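Local coordinates for tetratricopeptide repeat protein (Parabacteroides merdae ATCC 43184, PDB 4R7S) that is of unknown function but folds as an array of tetratricopeptide repeats, a helical-hairpin scaffold that in relatives commonly binds peptides or protein partners, at residues A[40-52]-A[63-77]. Residues are numbered along the deposited sequence; the frame is centred on the assembly and turned at random.
Sequences NYALLTNLGTIQR and SYTSALSGHTKNITI. With EDO (1,2-ethanediol), chain H.
S63 OG donates to Q51 OE1 at 2.6 Å, reaching the amide oxygen from well off its carbonyl plane; Q51 NE2 turns instead to E24 of helix 20-33. A second hydrogen bond joins T49 OG1 to Y64 OH at 2.8 Å, with T49 OG1 lying in the plane of the phenol ring at its edge. Y64 OH also hydrogen-bonds a water that accepts from R52 NH1, and T49 OG1 hydrogen-bonds an ethanediol, probably from the crystallisation liquor. N74 is the N-cap of helix 75-87, its OD1 accepting from I77 N. From the Q51 end, segments 40-52 and 63-68 run antiparallel at 160°, their axes 7.9 Å apart at closest approach. The missing side chain of G48 lets the Y64 ring lie against the backbone: G48 CA sits over one face, a CH-pi contact 4.1 Å from the centroid, where a CB would clash with Y64 CE1. S63 fits as a knob among L44, L47, G48 and Q51, and L44 CB packs on A67 CB at 3.8 Å. T45 is a second knob, going the other way, among Y64, A67, T76 and I77; its OG1, beside its own backbone N (chi1 -48°), donates back to Y41 O at 2.7 Å. Farther out, the Y41 ring stacks face-to-face on H71, centroids 3.7 Å apart and planes at 17°, with I77 CD1 at its edge. With an alanine at Y41 the H71 ring would lose its stacking partner and is likely to be freer to turn. Small residues, a hydroxyl pair and a serine-glutamine bond thus join the two helices of a tetratricopeptide-repeat hairpin, while an aromatic stack ties its outgoing loop to the first helix.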
loop_
_atom_site.group_PDB
_atom_site.type_symbol
_atom_site.label_atom_id
_atom_site.label_comp_id
_atom_site.label_asym_id
_atom_site.label_seq_id
_atom_site.Cartn_x
_atom_site.Cartn_y
_atom_site.Cartn_z
ATOM N N ASN A 40 -17.234 -22.618 5.391
ATOM C CA ASN A 40 -15.817 -22.769 5.070
ATOM C C ASN A 40 -15.214 -21.570 4.375
ATOM O O ASN A 40 -14.025 -21.310 4.589
ATOM C CB ASN A 40 -15.564 -24.022 4.249
ATOM C CG ASN A 40 -15.406 -25.231 5.136
ATOM O OD1 ASN A 40 -15.465 -25.131 6.380
ATOM N ND2 ASN A 40 -15.179 -26.394 4.522
ATOM N N TYR A 41 -16.012 -20.834 3.563
ATOM C CA TYR A 41 -15.540 -19.645 2.843
ATOM C C TYR A 41 -14.985 -18.598 3.866
ATOM O O TYR A 41 -14.097 -17.813 3.532
ATOM C CB TYR A 41 -16.676 -19.045 1.973
ATOM C CG TYR A 41 -17.657 -18.243 2.800
ATOM C CD1 TYR A 41 -18.659 -18.873 3.535
ATOM C CD2 TYR A 41 -17.509 -16.864 2.946
ATOM C CE1 TYR A 41 -19.506 -18.148 4.378
ATOM C CE2 TYR A 41 -18.348 -16.130 3.790
ATOM C CZ TYR A 41 -19.354 -16.775 4.493
ATOM O OH TYR A 41 -20.188 -16.053 5.308
ATOM N N ALA A 42 -15.527 -18.591 5.095
ATOM C CA ALA A 42 -15.053 -17.675 6.121
ATOM C C ALA A 42 -13.706 -18.135 6.632
ATOM O O ALA A 42 -12.835 -17.301 6.896
ATOM C CB ALA A 42 -16.047 -17.590 7.261
ATOM N N LEU A 43 -13.525 -19.456 6.746
ATOM C CA LEU A 43 -12.282 -20.040 7.216
ATOM C C LEU A 43 -11.195 -19.794 6.189
ATOM O O LEU A 43 -10.076 -19.434 6.568
ATOM C CB LEU A 43 -12.441 -21.545 7.505
ATOM C CG LEU A 43 -13.404 -21.929 8.625
ATOM C CD1 LEU A 43 -13.216 -23.404 9.014
ATOM C CD2 LEU A 43 -13.224 -21.012 9.839
ATOM N N LEU A 44 -11.547 -19.924 4.882
ATOM C CA LEU A 44 -10.625 -19.689 3.772
ATOM C C LEU A 44 -10.183 -18.224 3.736
ATOM O O LEU A 44 -9.028 -17.965 3.413
ATOM C CB LEU A 44 -11.218 -20.120 2.426
ATOM C CG LEU A 44 -11.247 -21.637 2.226
ATOM C CD1 LEU A 44 -12.411 -22.081 1.357
ATOM C CD2 LEU A 44 -9.922 -22.176 1.740
ATOM N N THR A 45 -11.049 -17.284 4.156
ATOM C CA THR A 45 -10.713 -15.853 4.184
ATOM C C THR A 45 -9.618 -15.625 5.227
ATOM O O THR A 45 -8.584 -15.051 4.870
ATOM C CB THR A 45 -11.954 -14.960 4.398
ATOM O OG1 THR A 45 -12.996 -15.363 3.510
ATOM C CG2 THR A 45 -11.668 -13.515 4.124
ATOM N N ASN A 46 -9.832 -16.113 6.486
ATOM C CA ASN A 46 -8.884 -16.050 7.612
ATOM C C ASN A 46 -7.553 -16.687 7.227
ATOM O O ASN A 46 -6.508 -16.073 7.427
ATOM C CB ASN A 46 -9.439 -16.771 8.857
ATOM C CG ASN A 46 -10.706 -16.211 9.467
ATOM O OD1 ASN A 46 -10.956 -14.991 9.471
ATOM N ND2 ASN A 46 -11.495 -17.114 10.072
ATOM N N LEU A 47 -7.601 -17.889 6.627
ATOM C CA LEU A 47 -6.431 -18.639 6.154
ATOM C C LEU A 47 -5.636 -17.777 5.162
ATOM O O LEU A 47 -4.433 -17.612 5.343
ATOM C CB LEU A 47 -6.844 -19.990 5.533
ATOM C CG LEU A 47 -5.731 -20.887 4.978
ATOM C CD1 LEU A 47 -4.838 -21.449 6.080
ATOM C CD2 LEU A 47 -6.314 -22.051 4.187
ATOM N N GLY A 48 -6.325 -17.182 4.191
ATOM C CA GLY A 48 -5.705 -16.298 3.215
ATOM C C GLY A 48 -4.908 -15.187 3.873
ATOM O O GLY A 48 -3.751 -14.975 3.512
ATOM N N THR A 49 -5.508 -14.505 4.877
ATOM C CA THR A 49 -4.866 -13.412 5.605
ATOM C C THR A 49 -3.678 -13.916 6.440
ATOM O O THR A 49 -2.623 -13.267 6.426
ATOM C CB THR A 49 -5.875 -12.654 6.452
ATOM O OG1 THR A 49 -7.074 -12.501 5.703
ATOM C CG2 THR A 49 -5.389 -11.278 6.795
ATOM N N ILE A 50 -3.843 -15.067 7.140
ATOM C CA ILE A 50 -2.801 -15.723 7.947
ATOM C C ILE A 50 -1.599 -16.101 7.036
ATOM O O ILE A 50 -0.445 -15.867 7.411
ATOM C CB ILE A 50 -3.395 -16.956 8.674
ATOM C CG1 ILE A 50 -4.322 -16.513 9.818
ATOM C CG2 ILE A 50 -2.307 -17.914 9.169
ATOM C CD1 ILE A 50 -5.271 -17.552 10.268
ATOM N N GLN A 51 -1.896 -16.649 5.841
ATOM C CA GLN A 51 -0.914 -17.031 4.835
ATOM C C GLN A 51 -0.193 -15.803 4.280
ATOM O O GLN A 51 1.022 -15.851 4.101
ATOM C CB GLN A 51 -1.563 -17.833 3.694
ATOM C CG GLN A 51 -1.993 -19.228 4.135
ATOM C CD GLN A 51 -2.613 -20.014 3.010
ATOM O OE1 GLN A 51 -3.405 -19.501 2.220
ATOM N NE2 GLN A 51 -2.273 -21.286 2.917
ATOM N N ARG A 52 -0.930 -14.706 4.035
ATOM C CA ARG A 52 -0.363 -13.449 3.524
ATOM C C ARG A 52 0.596 -12.830 4.559
ATOM O O ARG A 52 1.673 -12.376 4.184
ATOM C CB ARG A 52 -1.481 -12.449 3.164
ATOM C CG ARG A 52 -0.986 -11.238 2.379
ATOM C CD ARG A 52 -2.001 -10.112 2.368
ATOM N NE ARG A 52 -1.547 -9.031 1.494
ATOM C CZ ARG A 52 -2.235 -7.931 1.213
ATOM N NH1 ARG A 52 -3.440 -7.740 1.736
ATOM N NH2 ARG A 52 -1.724 -7.010 0.412
ATOM N N SER A 63 -6.273 -19.300 -1.431
ATOM C CA SER A 63 -7.252 -19.305 -0.340
ATOM C C SER A 63 -8.362 -18.254 -0.590
ATOM O O SER A 63 -9.547 -18.595 -0.521
ATOM C CB SER A 63 -6.569 -19.081 1.006
ATOM O OG SER A 63 -5.793 -20.215 1.364
ATOM N N TYR A 64 -7.980 -17.014 -0.934
ATOM C CA TYR A 64 -8.924 -15.941 -1.253
ATOM C C TYR A 64 -9.761 -16.288 -2.492
ATOM O O TYR A 64 -10.971 -16.036 -2.492
ATOM C CB TYR A 64 -8.202 -14.595 -1.471
ATOM C CG TYR A 64 -7.639 -13.937 -0.224
ATOM C CD1 TYR A 64 -8.297 -14.033 1.000
ATOM C CD2 TYR A 64 -6.512 -13.125 -0.293
ATOM C CE1 TYR A 64 -7.803 -13.399 2.138
ATOM C CE2 TYR A 64 -5.995 -12.506 0.841
ATOM C CZ TYR A 64 -6.644 -12.642 2.052
ATOM O OH TYR A 64 -6.147 -11.986 3.142
ATOM N N THR A 65 -9.136 -16.880 -3.524
ATOM C CA THR A 65 -9.830 -17.290 -4.740
ATOM C C THR A 65 -10.914 -18.337 -4.397
ATOM O O THR A 65 -12.040 -18.241 -4.911
ATOM C CB THR A 65 -8.828 -17.786 -5.797
ATOM O OG1 THR A 65 -8.056 -16.660 -6.226
ATOM C CG2 THR A 65 -9.509 -18.407 -7.006
ATOM N N SER A 66 -10.585 -19.279 -3.489
ATOM C CA SER A 66 -11.489 -20.330 -3.036
ATOM C C SER A 66 -12.633 -19.750 -2.249
ATOM O O SER A 66 -13.772 -20.118 -2.500
ATOM C CB SER A 66 -10.742 -21.350 -2.184
ATOM O OG SER A 66 -9.717 -21.984 -2.933
ATOM N N ALA A 67 -12.343 -18.838 -1.302
ATOM C CA ALA A 67 -13.336 -18.142 -0.471
ATOM C C ALA A 67 -14.333 -17.363 -1.341
ATOM O O ALA A 67 -15.519 -17.356 -1.061
ATOM C CB ALA A 67 -12.629 -17.184 0.491
ATOM N N LEU A 68 -13.832 -16.699 -2.386
ATOM C CA LEU A 68 -14.621 -15.864 -3.282
ATOM C C LEU A 68 -15.628 -16.693 -4.122
ATOM O O LEU A 68 -16.744 -16.220 -4.360
ATOM C CB LEU A 68 -13.689 -15.030 -4.183
ATOM C CG LEU A 68 -14.334 -13.852 -4.898
ATOM C CD1 LEU A 68 -14.863 -12.812 -3.920
ATOM C CD2 LEU A 68 -13.381 -13.220 -5.842
ATOM N N SER A 69 -15.245 -17.925 -4.497
ATOM C CA SER A 69 -16.000 -18.901 -5.299
ATOM C C SER A 69 -17.571 -18.822 -5.190
ATOM O O SER A 69 -18.249 -18.639 -6.222
ATOM C CB SER A 69 -15.548 -20.316 -4.965
ATOM O OG SER A 69 -16.108 -21.232 -5.887
ATOM N N GLY A 70 -18.128 -18.965 -3.985
ATOM C CA GLY A 70 -19.579 -18.896 -3.848
ATOM C C GLY A 70 -20.088 -17.569 -3.336
ATOM O O GLY A 70 -21.291 -17.412 -3.137
ATOM N N HIS A 71 -19.163 -16.614 -3.088
ATOM C CA HIS A 71 -19.442 -15.310 -2.495
ATOM C C HIS A 71 -18.709 -14.203 -3.250
ATOM O O HIS A 71 -17.992 -13.411 -2.642
ATOM C CB HIS A 71 -19.015 -15.342 -1.007
ATOM C CG HIS A 71 -19.564 -16.519 -0.262
ATOM N ND1 HIS A 71 -19.038 -17.787 -0.434
ATOM C CD2 HIS A 71 -20.621 -16.592 0.578
ATOM C CE1 HIS A 71 -19.789 -18.587 0.302
ATOM N NE2 HIS A 71 -20.738 -17.909 0.948
ATOM N N THR A 72 -18.935 -14.135 -4.574
ATOM C CA THR A 72 -18.296 -13.230 -5.547
ATOM C C THR A 72 -18.440 -11.710 -5.248
ATOM O O THR A 72 -17.705 -10.901 -5.835
ATOM C CB THR A 72 -18.831 -13.504 -6.956
ATOM O OG1 THR A 72 -20.242 -13.299 -6.958
ATOM C CG2 THR A 72 -18.474 -14.904 -7.468
ATOM N N LYS A 73 -19.382 -11.318 -4.372
ATOM C CA LYS A 73 -19.565 -9.889 -4.102
ATOM C C LYS A 73 -19.304 -9.531 -2.607
ATOM O O LYS A 73 -19.754 -8.483 -2.117
ATOM C CB LYS A 73 -20.951 -9.435 -4.600
ATOM C CG LYS A 73 -20.902 -8.982 -6.075
ATOM C CD LYS A 73 -21.039 -10.086 -7.130
ATOM C CE LYS A 73 -20.658 -9.591 -8.509
ATOM N NZ LYS A 73 -21.218 -10.453 -9.591
ATOM N N ASN A 74 -18.508 -10.386 -1.917
ATOM C CA ASN A 74 -18.083 -10.197 -0.529
ATOM C C ASN A 74 -16.963 -9.142 -0.461
ATOM O O ASN A 74 -15.831 -9.399 -0.882
ATOM C CB ASN A 74 -17.623 -11.524 0.086
ATOM C CG ASN A 74 -17.273 -11.392 1.544
ATOM O OD1 ASN A 74 -16.240 -10.809 1.926
ATOM N ND2 ASN A 74 -18.167 -11.881 2.389
ATOM N N ILE A 75 -17.300 -7.970 0.090
ATOM C CA ILE A 75 -16.449 -6.786 0.290
ATOM C C ILE A 75 -15.096 -7.180 0.894
ATOM O O ILE A 75 -14.076 -6.812 0.315
ATOM C CB ILE A 75 -17.199 -5.728 1.163
ATOM C CG1 ILE A 75 -18.153 -4.908 0.288
ATOM C CG2 ILE A 75 -16.248 -4.777 1.916
ATOM C CD1 ILE A 75 -19.578 -5.295 0.397
ATOM N N THR A 76 -15.090 -7.957 2.017
ATOM C CA THR A 76 -13.867 -8.371 2.707
ATOM C C THR A 76 -12.957 -9.171 1.794
ATOM O O THR A 76 -11.817 -8.769 1.622
ATOM C CB THR A 76 -14.170 -9.124 3.995
ATOM O OG1 THR A 76 -14.937 -8.269 4.836
ATOM C CG2 THR A 76 -12.904 -9.537 4.736
ATOM N N ILE A 77 -13.458 -10.247 1.173
ATOM C CA ILE A 77 -12.656 -11.087 0.287
ATOM C C ILE A 77 -12.114 -10.256 -0.903
ATOM O O ILE A 77 -10.928 -10.348 -1.195
ATOM C CB ILE A 77 -13.436 -12.370 -0.166
ATOM C CG1 ILE A 77 -13.987 -13.131 1.064
ATOM C CG2 ILE A 77 -12.526 -13.300 -1.007
ATOM C CD1 ILE A 77 -15.069 -14.264 0.733
HETATM C C1 EDO H . -8.443 -9.347 7.948
HETATM O O1 EDO H . -7.725 -8.316 7.263
HETATM C C2 EDO H . -9.239 -10.240 6.948
HETATM O O2 EDO H . -9.064 -11.620 7.266
HETATM O O HOH W 1 -5.186 -9.423 3.261
#